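Local atomic coordinates of Ets DNA-binding protein pokkuri (Drosophila melanogaster, PDB entry 1SV0), a protein that represses transcription as an Ets-family DNA-binding factor, holding back photoreceptor development in opposition to Ras signalling, and is represented here by its SAM (Pointed) domain. Residues H66-L69 against Q70-I74. The protein carries 1 engineered substitution. Residues are numbered along the deposited sequence; the frame is centred on the assembly and turned at random.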
loop_
_atom_site.group_PDB
_atom_site.type_symbol
_atom_site.label_atom_id
_atom_site.label_comp_id
_atom_site.label_asym_id
_atom_site.label_seq_id
_atom_site.Cartn_x
_atom_site.Cartn_y
_atom_site.Cartn_z
ATOM N N HIS A 66 -1.043 -1.289 -8.335
ATOM C CA HIS A 66 -0.900 -2.195 -9.467
ATOM C C HIS A 66 -1.130 -3.632 -9.018
ATOM O O HIS A 66 -1.910 -4.366 -9.622
ATOM C CB HIS A 66 0.495 -2.051 -10.082
ATOM C CG HIS A 66 0.783 -3.029 -11.177
ATOM N ND1 HIS A 66 1.426 -4.227 -10.955
ATOM C CD2 HIS A 66 0.532 -2.976 -12.506
ATOM C CE1 HIS A 66 1.564 -4.869 -12.102
ATOM N NE2 HIS A 66 1.030 -4.132 -13.059
ATOM N N ASN A 67 -0.459 -4.033 -7.946
ATOM C CA ASN A 67 -0.618 -5.395 -7.465
ATOM C C ASN A 67 -2.045 -5.700 -7.049
ATOM O O ASN A 67 -2.555 -6.788 -7.328
ATOM C CB ASN A 67 0.360 -5.676 -6.329
ATOM C CG ASN A 67 1.790 -5.724 -6.818
ATOM O OD1 ASN A 67 2.046 -6.162 -7.939
ATOM N ND2 ASN A 67 2.730 -5.283 -5.987
ATOM N N VAL A 68 -2.704 -4.745 -6.403
ATOM C CA VAL A 68 -4.084 -4.971 -5.996
ATOM C C VAL A 68 -4.938 -5.210 -7.236
ATOM O O VAL A 68 -5.741 -6.147 -7.280
ATOM C CB VAL A 68 -4.660 -3.768 -5.232
ATOM C CG1 VAL A 68 -6.161 -3.943 -5.057
ATOM C CG2 VAL A 68 -3.987 -3.654 -3.875
ATOM N N LEU A 69 -4.764 -4.359 -8.240
ATOM C CA LEU A 69 -5.527 -4.494 -9.473
ATOM C C LEU A 69 -5.267 -5.855 -10.118
ATOM O O LEU A 69 -6.206 -6.560 -10.475
ATOM C CB LEU A 69 -5.162 -3.367 -10.444
ATOM C CG LEU A 69 -5.877 -3.333 -11.795
ATOM C CD1 LEU A 69 -7.382 -3.301 -11.564
ATOM C CD2 LEU A 69 -5.418 -2.098 -12.602
ATOM N N GLN A 70 -3.997 -6.219 -10.267
ATOM C CA GLN A 70 -3.641 -7.509 -10.863
ATOM C C GLN A 70 -4.331 -8.636 -10.083
ATOM O O GLN A 70 -4.843 -9.593 -10.667
ATOM C CB GLN A 70 -2.125 -7.719 -10.817
ATOM C CG GLN A 70 -1.311 -7.275 -12.043
ATOM C CD GLN A 70 -2.062 -6.395 -13.032
ATOM O OE1 GLN A 70 -2.611 -6.884 -14.018
ATOM N NE2 GLN A 70 -2.082 -5.090 -12.772
ATOM N N MET A 71 -4.343 -8.519 -8.759
ATOM C CA MET A 71 -4.978 -9.536 -7.923
ATOM C C MET A 71 -6.475 -9.636 -8.165
ATOM O O MET A 71 -7.030 -10.735 -8.163
ATOM C CB MET A 71 -4.709 -9.263 -6.448
ATOM C CG MET A 71 -3.280 -9.562 -6.047
ATOM S SD MET A 71 -2.812 -11.199 -6.647
ATOM C CE MET A 71 -3.514 -12.252 -5.344
ATOM N N LEU A 72 -7.128 -8.495 -8.375
ATOM C CA LEU A 72 -8.561 -8.479 -8.638
ATOM C C LEU A 72 -8.863 -9.225 -9.933
ATOM O O LEU A 72 -9.901 -9.881 -10.054
ATOM C CB LEU A 72 -9.074 -7.037 -8.732
ATOM C CG LEU A 72 -9.439 -6.325 -7.415
ATOM C CD1 LEU A 72 -8.427 -6.643 -6.336
ATOM C CD2 LEU A 72 -9.519 -4.825 -7.651
ATOM N N ILE A 73 -7.958 -9.118 -10.904
ATOM C CA ILE A 73 -8.139 -9.806 -12.179
ATOM C C ILE A 73 -8.007 -11.308 -11.951
ATOM O O ILE A 73 -8.883 -12.079 -12.338
ATOM C CB ILE A 73 -7.100 -9.357 -13.216
ATOM C CG1 ILE A 73 -7.192 -7.840 -13.412
ATOM C CG2 ILE A 73 -7.353 -10.069 -14.541
ATOM C CD1 ILE A 73 -6.141 -7.262 -14.349
ATOM N N ILE A 74 -6.912 -11.717 -11.317
ATOM C CA ILE A 74 -6.685 -13.129 -11.008
ATOM C C ILE A 74 -7.972 -13.645 -10.374
ATOM O O ILE A 74 -8.526 -14.661 -10.788
ATOM C CB ILE A 74 -5.551 -13.315 -9.967
ATOM C CG1 ILE A 74 -4.261 -12.640 -10.446
ATOM C CG2 ILE A 74 -5.325 -14.788 -9.707
ATOM C CD1 ILE A 74 -3.686 -13.210 -11.708
#
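Within helix 62-77, the long C-terminal helix of this SAM domain, His66 and Gln70 lie one turn apart and interlock through both backbone and side chain. The carbonyl O of His66 accepts two bonds: the regular helical one from Gln70 N (2.9 Å) and a second from the amide Gln70 NE2 (3.2 Å), which comes from above the carbonyl plane and is less straight, 143° at the hydrogen. With chi2 nearly eclipsed (13°), the glutamine chain doubles back toward the preceding turn, and NE2 also lies over one face of the His66 imidazole, 3.2 Å above the plane and offset toward the rim. Gln70 CG makes an off-centre CH-pi contact with the same ring, and ring and amide planes stand 29° apart. Glutamine suits this partly exposed place because its CG can rest on the ring while its amide still reaches the His66 carbonyl. The backbone ladder continues with Met71 N to Asn67 O (2.9 Å) and Ile73 N to Leu69 O (3.1 Å). On another side of the helix Val68 and Leu72 run alongside each other, Val68 CG1 to Leu72 CD1 3.7 Å, and both pack on Phe21; Leu69 adds an apolar surface against Pro10. Val68 also meets Leu51 of the Mae chain. Asn67 OD1 is hydrogen-bonded to Arg51 of its own chain. Such i to i+4 pairing is that of an alpha-helix, here packed against helix 15-28 in the SAM/Pointed fold.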